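Local coordinates for alginase (Pseudoalteromonas, PDB 4Q8K), which cleaves alginate, probably by the beta-elimination typical of alginate lyases, and belongs to polysaccharide lyase family 18, at residues Ile144-Ile148 with Asn361-Thr365; Ser168-Pro174 with Ser355-Thr360; Thr284-Arg288 with Val298-Gly302. All blocks are in the same frame, centred on the assembly; numbering follows the deposited sequence.

Contact 1: Ile144-Ile148 with Asn361-Thr365; sequences IPSSI and NVSYT
Residues 144-148 run from an extended lead-in into the first turn of the short helix 146-149, which lies beside strand 362-365. No direct hydrogen bond joins the two segments, and together they bury 241 Å². CA atoms come nearest at Ile-144 with Val-362 (5.9 Å) and Pro-145 with Ser-363 (6.3 Å). Ile-144 (phi/psi -58/127, chi1 and chi2 both m) brings its CD1 to 3.8 Å from Val-362 CG2. Pro-145, the N-cap residue, points its ring at the strand: CD is 3.2 Å from Val-362 O and CG 4.0 Å from Ser-363 CA. The helical turn that follows is closed by Ile-148 N to Pro-145 O at 3.2 Å. Ser-147 (chi1 p) reaches the strand through a water, 2.5 Å from its OG, which donates to Tyr-364 O at 2.7 Å. Ile-148 (m, t) sets CD1 3.9 Å from Val-362 CG1, so that Val-362 (chi1 t) meets both isoleucines and the proline. In the strand Val-362 and Tyr-364 face the helix and Ser-363 faces away; the Tyr-364 hydroxyl is hydrogen-bonded to Glu-206, and its ring lies edge-to-face with Phe-154. At Asn-361 (44/54) the chain turns a corner before this strand. The arrangement is apolar packing of the short helix that opens the modelled chain against the C-terminal strand of a concanavalin-like beta-sandwich.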
ATOM      1  N   ILE A 144      -8.590   4.187 -16.541  1.00 32.46           N
ATOM      2  CA  ILE A 144      -7.329   3.783 -15.937  1.00 31.27           C
ATOM      3  C   ILE A 144      -6.164   3.939 -16.922  1.00 35.21           C
ATOM      4  O   ILE A 144      -6.231   3.446 -18.049  1.00 36.15           O
ATOM      5  CB  ILE A 144      -7.394   2.334 -15.425  1.00 29.73           C
ATOM      6  CG1 ILE A 144      -8.555   2.177 -14.439  1.00 29.83           C
ATOM      7  CG2 ILE A 144      -6.081   1.949 -14.768  1.00 29.63           C
ATOM      8  CD1 ILE A 144      -8.436   3.055 -13.204  1.00 26.73           C
ATOM      9  N   PRO A 145      -5.115   4.635 -16.514  1.00 32.93           N
ATOM     10  CA  PRO A 145      -3.975   4.844 -17.398  1.00 35.22           C
ATOM     11  C   PRO A 145      -3.485   3.554 -18.059  1.00 37.26           C
ATOM     12  O   PRO A 145      -3.464   2.519 -17.451  1.00 32.20           O
ATOM     13  CB  PRO A 145      -2.898   5.325 -16.457  1.00 33.75           C
ATOM     14  CG  PRO A 145      -3.605   5.976 -15.350  1.00 32.21           C
ATOM     15  CD  PRO A 145      -4.913   5.264 -15.207  1.00 31.00           C
ATOM     16  N   SER A 146      -3.031   3.662 -19.296  1.00 40.07           N
ATOM     17  CA  SER A 146      -2.522   2.514 -20.002  1.00 37.86           C
ATOM     18  C   SER A 146      -1.228   1.964 -19.393  1.00 33.84           C
ATOM     19  O   SER A 146      -0.955   0.822 -19.498  1.00 37.06           O
ATOM     20  CB  SER A 146      -2.404   2.841 -21.494  1.00 43.87           C
ATOM     21  OG  SER A 146      -1.205   2.404 -22.050  1.00 48.68           O
ATOM     22  N   SER A 147      -0.427   2.798 -18.773  1.00 31.51           N
ATOM     23  CA  SER A 147       0.787   2.304 -18.120  1.00 31.18           C
ATOM     24  C   SER A 147       0.481   1.166 -17.150  1.00 29.32           C
ATOM     25  O   SER A 147       1.307   0.278 -16.924  1.00 28.34           O
ATOM     26  CB  SER A 147       1.480   3.439 -17.371  1.00 32.34           C
ATOM     27  OG  SER A 147       0.652   3.910 -16.323  1.00 33.89           O
ATOM     28  N   ILE A 148      -0.723   1.194 -16.592  1.00 32.60           N
ATOM     29  CA  ILE A 148      -1.170   0.144 -15.688  1.00 31.61           C
ATOM     30  C   ILE A 148      -1.837  -0.993 -16.440  1.00 33.53           C
ATOM     31  O   ILE A 148      -1.431  -2.156 -16.322  1.00 35.98           O
ATOM     32  CB  ILE A 148      -2.160   0.700 -14.658  1.00 32.25           C
ATOM     33  CG1 ILE A 148      -1.470   1.759 -13.795  1.00 30.70           C
ATOM     34  CG2 ILE A 148      -2.715  -0.428 -13.796  1.00 29.01           C
ATOM     35  CD1 ILE A 148      -2.418   2.554 -12.923  1.00 30.63           C
ATOM     36  N   ASN A 361     -10.308   7.368 -10.740  1.00 28.95           N
ATOM     37  CA  ASN A 361      -9.621   8.618 -11.059  1.00 28.98           C
ATOM     38  C   ASN A 361      -8.129   8.474 -10.814  1.00 27.43           C
ATOM     39  O   ASN A 361      -7.526   9.261 -10.085  1.00 26.47           O
ATOM     40  CB  ASN A 361     -10.157   9.767 -10.211  1.00 28.17           C
ATOM     41  CG  ASN A 361     -11.644   9.972 -10.373  1.00 32.99           C
ATOM     42  OD1 ASN A 361     -12.347  10.269  -9.404  1.00 37.71           O
ATOM     43  ND2 ASN A 361     -12.138   9.810 -11.594  1.00 34.38           N
ATOM     44  N   VAL A 362      -7.540   7.454 -11.416  1.00 23.56           N
ATOM     45  CA  VAL A 362      -6.149   7.139 -11.174  1.00 25.72           C
ATOM     46  C   VAL A 362      -5.243   7.821 -12.191  1.00 28.68           C
ATOM     47  O   VAL A 362      -5.549   7.848 -13.382  1.00 29.26           O
ATOM     48  CB  VAL A 362      -5.931   5.625 -11.242  1.00 23.08           C
ATOM     49  CG1 VAL A 362      -4.484   5.272 -10.938  1.00 24.57           C
ATOM     50  CG2 VAL A 362      -6.879   4.929 -10.270  1.00 21.78           C
ATOM     51  N   SER A 363      -4.135   8.376 -11.717  1.00 25.40           N
ATOM     52  CA  SER A 363      -3.093   8.854 -12.616  1.00 27.56           C
ATOM     53  C   SER A 363      -1.704   8.476 -12.115  1.00 25.33           C
ATOM     54  O   SER A 363      -1.469   8.338 -10.920  1.00 23.35           O
ATOM     55  CB  SER A 363      -3.205  10.365 -12.853  1.00 29.79           C
ATOM     56  OG  SER A 363      -3.106  11.074 -11.635  1.00 28.42           O
ATOM     57  N   TYR A 364      -0.802   8.248 -13.040  1.00 23.24           N
ATOM     58  CA  TYR A 364       0.572   7.988 -12.710  1.00 24.33           C
ATOM     59  C   TYR A 364       1.472   8.619 -13.739  1.00 29.35           C
ATOM     60  O   TYR A 364       1.283   8.435 -14.893  1.00 30.56           O
ATOM     61  CB  TYR A 364       0.877   6.494 -12.621  1.00 23.38           C
ATOM     62  CG  TYR A 364       2.274   6.215 -12.235  1.00 22.59           C
ATOM     63  CD1 TYR A 364       2.710   6.358 -10.947  1.00 22.80           C
ATOM     64  CD2 TYR A 364       3.186   5.836 -13.173  1.00 23.30           C
ATOM     65  CE1 TYR A 364       4.009   6.095 -10.614  1.00 21.76           C
ATOM     66  CE2 TYR A 364       4.480   5.591 -12.858  1.00 22.95           C
ATOM     67  CZ  TYR A 364       4.902   5.721 -11.588  1.00 23.86           C
ATOM     68  OH  TYR A 364       6.207   5.496 -11.325  1.00 24.38           O
ATOM     69  N   THR A 365       2.438   9.384 -13.282  1.00 25.70           N
ATOM     70  CA  THR A 365       3.459   9.903 -14.169  1.00 30.36           C
ATOM     71  C   THR A 365       4.816   9.608 -13.626  1.00 31.75           C
ATOM     72  O   THR A 365       5.023   9.610 -12.449  1.00 27.11           O
ATOM     73  CB  THR A 365       3.356  11.425 -14.381  1.00 30.96           C
ATOM     74  OG1 THR A 365       3.802  12.076 -13.217  1.00 38.07           O
ATOM     75  CG2 THR A 365       1.993  11.859 -14.656  1.00 39.22           C
TER
HETATM   76  O   HOH W   1       1.102   6.356 -16.573  1.00 44.06           O

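Contact 2: Ser168-Pro174 with Ser355-Thr360; sequences STLVFVP and SKVTMT
Two neighbouring antiparallel strands of the seven-stranded sheet in this concanavalin-like beta-sandwich meet here, 169-172 pairing with 355-360. Their axes approach to 4.7 Å, with N-to-C directions 162° apart. Leu-170 with Met-359 and Phe-172 with Val-357 are hydrogen-bonded pairs (CA-CA 5.1 Å each); between them Val-171 and Thr-358 form a non-hydrogen-bonded pair, Val-171 CA lying 4.5 Å from Thr-358 CA. The four bonds are Leu-170 N to Met-359 O (3.0 Å), Met-359 N to Leu-170 O (2.8 Å), Phe-172 N to Val-357 O (2.8 Å) and Val-357 N to Phe-172 O (3.1 Å). Leu-170, Phe-172, Val-357 and Met-359 share the buried face. On the other, Val-171 CG1 lies 3.7 Å from Lys-356 CG, and Thr-169 CG2 3.6 Å from Thr-358 CG2. Val-173 precedes helix 174-177, and Pro-174 CD lies 3.4 Å from Ser-355 O. Phe-172 (chi1 m) and Met-359 (m, t, t) make an oblique Met-aromatic contact, with Phe-172 CE2 4.0 Å from Met-359 SD.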
ATOM      1  N   SER A 168     -12.500   1.969 -16.086  1.00 36.07           N
ATOM      2  CA  SER A 168     -12.248   3.088 -15.190  1.00 34.20           C
ATOM      3  C   SER A 168     -12.082   2.719 -13.700  1.00 32.45           C
ATOM      4  O   SER A 168     -12.004   3.583 -12.868  1.00 28.95           O
ATOM      5  CB  SER A 168     -13.354   4.125 -15.350  1.00 36.84           C
ATOM      6  OG  SER A 168     -13.525   4.496 -16.681  1.00 40.80           O
ATOM      7  N   THR A 169     -12.006   1.435 -13.383  1.00 34.28           N
ATOM      8  CA  THR A 169     -11.983   1.002 -11.986  1.00 29.41           C
ATOM      9  C   THR A 169     -10.977  -0.115 -11.711  1.00 28.31           C
ATOM     10  O   THR A 169     -10.902  -1.091 -12.454  1.00 28.96           O
ATOM     11  CB  THR A 169     -13.371   0.512 -11.539  1.00 31.05           C
ATOM     12  OG1 THR A 169     -14.383   1.409 -12.012  1.00 30.38           O
ATOM     13  CG2 THR A 169     -13.440   0.418 -10.025  1.00 29.41           C
ATOM     14  N   LEU A 170     -10.197   0.040 -10.641  1.00 23.98           N
ATOM     15  CA  LEU A 170      -9.325  -1.027 -10.167  1.00 22.72           C
ATOM     16  C   LEU A 170      -9.828  -1.528  -8.819  1.00 22.36           C
ATOM     17  O   LEU A 170     -10.089  -0.737  -7.910  1.00 22.57           O
ATOM     18  CB  LEU A 170      -7.881  -0.541 -10.024  1.00 21.95           C
ATOM     19  CG  LEU A 170      -7.151  -0.088 -11.292  1.00 26.07           C
ATOM     20  CD1 LEU A 170      -5.793   0.481 -10.934  1.00 22.83           C
ATOM     21  CD2 LEU A 170      -6.998  -1.244 -12.272  1.00 25.38           C
ATOM     22  N   VAL A 171      -9.979  -2.842  -8.696  1.00 24.91           N
ATOM     23  CA  VAL A 171     -10.409  -3.442  -7.435  1.00 24.14           C
ATOM     24  C   VAL A 171      -9.373  -4.442  -6.959  1.00 24.68           C
ATOM     25  O   VAL A 171      -9.095  -5.423  -7.644  1.00 25.74           O
ATOM     26  CB  VAL A 171     -11.764  -4.157  -7.576  1.00 27.38           C
ATOM     27  CG1 VAL A 171     -12.012  -5.052  -6.364  1.00 27.64           C
ATOM     28  CG2 VAL A 171     -12.883  -3.141  -7.752  1.00 26.71           C
ATOM     29  N   PHE A 172      -8.807  -4.192  -5.783  1.00 21.70           N
ATOM     30  CA  PHE A 172      -7.760  -5.048  -5.237  1.00 20.91           C
ATOM     31  C   PHE A 172      -8.305  -5.867  -4.077  1.00 22.98           C
ATOM     32  O   PHE A 172      -8.706  -5.319  -3.049  1.00 21.79           O
ATOM     33  CB  PHE A 172      -6.556  -4.219  -4.783  1.00 20.44           C
ATOM     34  CG  PHE A 172      -5.948  -3.380  -5.884  1.00 20.19           C
ATOM     35  CD1 PHE A 172      -5.022  -3.929  -6.762  1.00 20.43           C
ATOM     36  CD2 PHE A 172      -6.313  -2.056  -6.049  1.00 18.35           C
ATOM     37  CE1 PHE A 172      -4.461  -3.169  -7.778  1.00 20.06           C
ATOM     38  CE2 PHE A 172      -5.752  -1.291  -7.071  1.00 20.37           C
ATOM     39  CZ  PHE A 172      -4.835  -1.848  -7.928  1.00 21.65           C
ATOM     40  N   VAL A 173      -8.316  -7.187  -4.258  1.00 21.94           N
ATOM     41  CA  VAL A 173      -8.941  -8.098  -3.310  1.00 22.25           C
ATOM     42  C   VAL A 173      -7.984  -9.240  -2.973  1.00 25.26           C
ATOM     43  O   VAL A 173      -8.044 -10.317  -3.570  1.00 23.56           O
ATOM     44  CB  VAL A 173     -10.230  -8.667  -3.900  1.00 26.41           C
ATOM     45  CG1 VAL A 173     -11.385  -7.686  -3.709  1.00 26.01           C
ATOM     46  CG2 VAL A 173     -10.030  -8.987  -5.395  1.00 27.24           C
ATOM     47  N   PRO A 174      -7.075  -9.003  -2.025  1.00 22.22           N
ATOM     48  CA  PRO A 174      -6.035  -9.968  -1.659  1.00 21.40           C
ATOM     49  C   PRO A 174      -6.597 -11.260  -1.042  1.00 23.97           C
ATOM     50  O   PRO A 174      -5.935 -12.293  -1.138  1.00 24.60           O
ATOM     51  CB  PRO A 174      -5.188  -9.194  -0.647  1.00 23.46           C
ATOM     52  CG  PRO A 174      -6.136  -8.174  -0.083  1.00 22.34           C
ATOM     53  CD  PRO A 174      -6.967  -7.753  -1.246  1.00 21.82           C
ATOM     54  N   SER A 355     -11.795  -7.325   2.441  1.00 25.11           N
ATOM     55  CA  SER A 355     -10.703  -6.372   2.251  1.00 22.27           C
ATOM     56  C   SER A 355     -10.627  -5.993   0.782  1.00 23.54           C
ATOM     57  O   SER A 355      -9.944  -6.647  -0.011  1.00 23.67           O
ATOM     58  CB  SER A 355      -9.365  -6.934   2.721  1.00 19.98           C
ATOM     59  OG  SER A 355      -8.328  -5.959   2.567  1.00 21.21           O
ATOM     60  N   LYS A 356     -11.351  -4.940   0.429  1.00 22.14           N
ATOM     61  CA  LYS A 356     -11.465  -4.519  -0.952  1.00 23.51           C
ATOM     62  C   LYS A 356     -11.061  -3.059  -1.073  1.00 22.51           C
ATOM     63  O   LYS A 356     -11.728  -2.180  -0.527  1.00 21.31           O
ATOM     64  CB  LYS A 356     -12.901  -4.702  -1.450  1.00 24.92           C
ATOM     65  CG  LYS A 356     -13.104  -4.255  -2.894  1.00 25.75           C
ATOM     66  CD  LYS A 356     -14.569  -4.250  -3.281  1.00 30.43           C
ATOM     67  CE  LYS A 356     -15.115  -5.669  -3.355  1.00 32.94           C
ATOM     68  NZ  LYS A 356     -16.480  -5.706  -3.949  1.00 31.76           N
ATOM     69  N   VAL A 357      -9.962  -2.816  -1.779  1.00 20.87           N
ATOM     70  CA  VAL A 357      -9.542  -1.452  -2.097  1.00 21.98           C
ATOM     71  C   VAL A 357      -9.923  -1.130  -3.548  1.00 23.37           C
ATOM     72  O   VAL A 357      -9.471  -1.793  -4.482  1.00 22.91           O
ATOM     73  CB  VAL A 357      -8.031  -1.239  -1.866  1.00 20.61           C
ATOM     74  CG1 VAL A 357      -7.597   0.165  -2.315  1.00 21.46           C
ATOM     75  CG2 VAL A 357      -7.682  -1.445  -0.396  1.00 20.76           C
ATOM     76  N   THR A 358     -10.767  -0.118  -3.721  1.00 22.14           N
ATOM     77  CA  THR A 358     -11.234   0.278  -5.044  1.00 21.52           C
ATOM     78  C   THR A 358     -10.609   1.614  -5.416  1.00 25.83           C
ATOM     79  O   THR A 358     -10.737   2.585  -4.677  1.00 23.66           O
ATOM     80  CB  THR A 358     -12.766   0.419  -5.077  1.00 28.15           C
ATOM     81  OG1 THR A 358     -13.371  -0.827  -4.713  1.00 28.70           O
ATOM     82  CG2 THR A 358     -13.243   0.806  -6.468  1.00 29.29           C
ATOM     83  N   MET A 359      -9.931   1.661  -6.557  1.00 22.03           N
ATOM     84  CA  MET A 359      -9.277   2.892  -6.969  1.00 24.70           C
ATOM     85  C   MET A 359      -9.836   3.407  -8.282  1.00 25.69           C
ATOM     86  O   MET A 359      -9.931   2.665  -9.253  1.00 26.70           O
ATOM     87  CB  MET A 359      -7.768   2.681  -7.089  1.00 22.27           C
ATOM     88  CG  MET A 359      -7.090   2.457  -5.768  1.00 22.18           C
ATOM     89  SD  MET A 359      -5.309   2.516  -5.888  1.00 21.37           S
ATOM     90  CE  MET A 359      -4.839   1.829  -4.300  1.00 23.57           C
ATOM     91  N   THR A 360     -10.215   4.682  -8.282  1.00 23.33           N
ATOM     92  CA  THR A 360     -10.763   5.356  -9.445  1.00 25.67           C
ATOM     93  C   THR A 360     -10.024   6.681  -9.633  1.00 29.07           C
ATOM     94  O   THR A 360      -9.211   7.077  -8.784  1.00 24.07           O
ATOM     95  CB  THR A 360     -12.260   5.650  -9.262  1.00 26.55           C
ATOM     96  OG1 THR A 360     -12.465   6.308  -8.004  1.00 25.85           O
ATOM     97  CG2 THR A 360     -13.081   4.348  -9.297  1.00 27.54           C
TER

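Contact 3: Thr284-Arg288 with Val298-Gly302; sequences TFNLR and VTAFG
Phe-285, Leu-287, Val-298 and Ala-300 form the apolar centre of this beta hairpin, strands 284-292 and 295-300. Leu-287 (chi1 t, chi2 p) places CD1 3.8 Å from Val-298 CG1, and Phe-285 CD2 lies 3.9 Å from Ala-300 CB. The interior of the sandwich continues beyond them: Phe-285 and Leu-287 touch Ile-224 of strand 221-228, and Val-298 touches Leu-276 and Val-262. Phe-301 (chi1 m) lies at the end of this apolar patch. Its ring and that of Phe-285 (chi1 p) are near parallel (16°) but slid apart, centroids 4.9 Å from each other; instead Phe-285 CB sits over the Phe-301 ring face, 3.9 Å from the centroid, in a CH-pi contact.

The backbones run antiparallel, axes 4.9 Å apart at closest and directions 169° apart. Arg-288 and Thr-299 form a hydrogen-bonded pair (CA-CA 5.1 Å), with Arg-288 N to Thr-299 O at 2.9 Å and Thr-299 N to Arg-288 O at 2.8 Å. At Phe-301 the phi/psi of 58/29 takes the chain out of the strand. There a water accepts from Asn-286 N (3.0 Å) and, weakly, from Phe-301 N (3.1 Å). A second water accepts from Asn-286 ND2 (2.8 Å) and donates weakly to Thr-299 O (3.1 Å); a third donates to Arg-288 O (3.1 Å) and lies 2.7 Å from Thr-299 OG1. Asn-286 ND2 also bonds Glu-209, and Thr-299 OG1 bonds Ser-304. The chemistry is thus two-sided: one face packs into the hydrophobic core, the other is polar; one water spans the strands where they part, and two more hydrate the Arg-288/Thr-299 pair.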
ATOM      1  N   THR A 284     -14.481   6.865   1.289  1.00 26.34           N
ATOM      2  CA  THR A 284     -13.553   7.109   0.193  1.00 23.50           C
ATOM      3  C   THR A 284     -12.708   8.336   0.506  1.00 23.52           C
ATOM      4  O   THR A 284     -13.196   9.280   1.124  1.00 23.56           O
ATOM      5  CB  THR A 284     -14.315   7.350  -1.131  1.00 26.64           C
ATOM      6  OG1 THR A 284     -15.121   6.203  -1.445  1.00 29.90           O
ATOM      7  CG2 THR A 284     -13.350   7.623  -2.284  1.00 26.40           C
ATOM      8  N   PHE A 285     -11.438   8.309   0.107  1.00 21.08           N
ATOM      9  CA  PHE A 285     -10.572   9.476   0.275  1.00 22.56           C
ATOM     10  C   PHE A 285      -9.681   9.649  -0.946  1.00 22.29           C
ATOM     11  O   PHE A 285      -9.622   8.771  -1.809  1.00 25.52           O
ATOM     12  CB  PHE A 285      -9.734   9.361   1.552  1.00 22.20           C
ATOM     13  CG  PHE A 285      -8.707   8.244   1.528  1.00 20.42           C
ATOM     14  CD1 PHE A 285      -9.046   6.953   1.880  1.00 22.82           C
ATOM     15  CD2 PHE A 285      -7.384   8.509   1.196  1.00 19.78           C
ATOM     16  CE1 PHE A 285      -8.092   5.941   1.871  1.00 20.47           C
ATOM     17  CE2 PHE A 285      -6.433   7.514   1.189  1.00 20.89           C
ATOM     18  CZ  PHE A 285      -6.779   6.224   1.529  1.00 18.38           C
ATOM     19  N   ASN A 286      -9.002  10.788  -1.025  1.00 23.65           N
ATOM     20  CA  ASN A 286      -8.088  11.042  -2.123  1.00 21.46           C
ATOM     21  C   ASN A 286      -6.651  10.838  -1.682  1.00 23.02           C
ATOM     22  O   ASN A 286      -6.235  11.334  -0.630  1.00 20.94           O
ATOM     23  CB  ASN A 286      -8.276  12.468  -2.654  1.00 23.68           C
ATOM     24  CG  ASN A 286      -7.621  12.678  -4.008  1.00 31.66           C
ATOM     25  OD1 ASN A 286      -8.161  12.264  -5.036  1.00 38.16           O
ATOM     26  ND2 ASN A 286      -6.461  13.327  -4.019  1.00 31.82           N
ATOM     27  N   LEU A 287      -5.896  10.098  -2.487  1.00 22.67           N
ATOM     28  CA  LEU A 287      -4.498   9.823  -2.193  1.00 19.64           C
ATOM     29  C   LEU A 287      -3.586  10.410  -3.263  1.00 22.46           C
ATOM     30  O   LEU A 287      -3.765  10.158  -4.448  1.00 21.77           O
ATOM     31  CB  LEU A 287      -4.250   8.312  -2.093  1.00 18.88           C
ATOM     32  CG  LEU A 287      -2.803   7.893  -1.817  1.00 21.52           C
ATOM     33  CD1 LEU A 287      -2.335   8.345  -0.450  1.00 18.45           C
ATOM     34  CD2 LEU A 287      -2.681   6.366  -1.935  1.00 20.61           C
ATOM     35  N   ARG A 288      -2.604  11.192  -2.840  1.00 21.72           N
ATOM     36  CA  ARG A 288      -1.583  11.687  -3.762  1.00 20.26           C
ATOM     37  C   ARG A 288      -0.193  11.424  -3.197  1.00 23.43           C
ATOM     38  O   ARG A 288       0.139  11.872  -2.101  1.00 21.93           O
ATOM     39  CB  ARG A 288      -1.762  13.184  -4.062  1.00 23.49           C
ATOM     40  CG  ARG A 288      -0.827  13.708  -5.154  1.00 28.47           C
ATOM     41  CD  ARG A 288      -1.291  15.076  -5.686  1.00 35.88           C
ATOM     42  NE  ARG A 288      -0.558  15.482  -6.887  1.00 36.93           N
ATOM     43  CZ  ARG A 288       0.471  16.319  -6.867  1.00 40.75           C
ATOM     44  NH1 ARG A 288       1.107  16.650  -7.987  1.00 41.41           N
ATOM     45  NH2 ARG A 288       0.862  16.832  -5.712  1.00 46.48           N
ATOM     46  N   VAL A 298       3.224  12.671   0.788  1.00 18.84           N
ATOM     47  CA  VAL A 298       1.929  12.004   0.716  1.00 18.65           C
ATOM     48  C   VAL A 298       0.840  12.940   1.206  1.00 19.78           C
ATOM     49  O   VAL A 298       1.003  13.590   2.243  1.00 18.34           O
ATOM     50  CB  VAL A 298       1.909  10.718   1.565  1.00 18.64           C
ATOM     51  CG1 VAL A 298       0.554  10.003   1.437  1.00 17.20           C
ATOM     52  CG2 VAL A 298       3.038   9.803   1.139  1.00 19.61           C
ATOM     53  N   THR A 299      -0.259  13.008   0.458  1.00 17.35           N
ATOM     54  CA  THR A 299      -1.397  13.834   0.832  1.00 18.73           C
ATOM     55  C   THR A 299      -2.684  13.010   0.825  1.00 19.24           C
ATOM     56  O   THR A 299      -2.969  12.293  -0.137  1.00 20.04           O
ATOM     57  CB  THR A 299      -1.572  15.026  -0.131  1.00 20.57           C
ATOM     58  OG1 THR A 299      -0.384  15.824  -0.130  1.00 21.50           O
ATOM     59  CG2 THR A 299      -2.766  15.875   0.257  1.00 18.97           C
ATOM     60  N   ALA A 300      -3.447  13.108   1.906  1.00 18.37           N
ATOM     61  CA  ALA A 300      -4.757  12.481   1.986  1.00 19.72           C
ATOM     62  C   ALA A 300      -5.588  13.193   3.045  1.00 18.31           C
ATOM     63  O   ALA A 300      -5.042  13.672   4.043  1.00 18.00           O
ATOM     64  CB  ALA A 300      -4.633  10.985   2.293  1.00 19.59           C
ATOM     65  N   PHE A 301      -6.896  13.285   2.813  1.00 19.29           N
ATOM     66  CA  PHE A 301      -7.808  14.005   3.710  1.00 21.45           C
ATOM     67  C   PHE A 301      -7.392  15.465   3.877  1.00 20.86           C
ATOM     68  O   PHE A 301      -7.638  16.063   4.926  1.00 22.15           O
ATOM     69  CB  PHE A 301      -7.867  13.355   5.096  1.00 18.08           C
ATOM     70  CG  PHE A 301      -8.246  11.900   5.071  1.00 20.22           C
ATOM     71  CD1 PHE A 301      -9.575  11.514   5.136  1.00 21.99           C
ATOM     72  CD2 PHE A 301      -7.267  10.920   4.986  1.00 18.83           C
ATOM     73  CE1 PHE A 301      -9.926  10.163   5.121  1.00 22.71           C
ATOM     74  CE2 PHE A 301      -7.611   9.571   4.957  1.00 20.47           C
ATOM     75  CZ  PHE A 301      -8.940   9.199   5.029  1.00 22.15           C
ATOM     76  N   GLY A 302      -6.751  16.025   2.856  1.00 21.17           N
ATOM     77  CA  GLY A 302      -6.288  17.409   2.906  1.00 21.33           C
ATOM     78  C   GLY A 302      -5.027  17.641   3.727  1.00 20.06           C
ATOM     79  O   GLY A 302      -4.551  18.777   3.835  1.00 20.47           O
TER
HETATM   80  O   HOH W   2      -9.315  13.052   0.887  1.00 23.33           O
HETATM   81  O   HOH W   3      -4.953  13.952  -1.761  1.00 24.92           O
HETATM   82  O   HOH W   4       1.298  14.779  -1.912  1.00 24.67           O

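In the fold
All three contacts reach the same seven-stranded antiparallel sheet. Contacts 1 and 2 share strand 355-368, contact 2 using residues 355-360 and contact 1 residues 361-365, from the corner at Asn-361 on; their centres are 14 Å apart and they touch, Ile-144 CD1 lying 3.9 Å from Leu-170 CG. Contact 3 stands across strand 204-216, with its centre about 17 Å from that of contact 1 and 16 Å from that of contact 2, touching neither. Along the chain contact 1 encloses contact 2, which in turn encloses the local hairpin of contact 3. The C-terminal strand thus returns to meet segments near the start of the modelled chain, so that its beginning and end come together at one sheet.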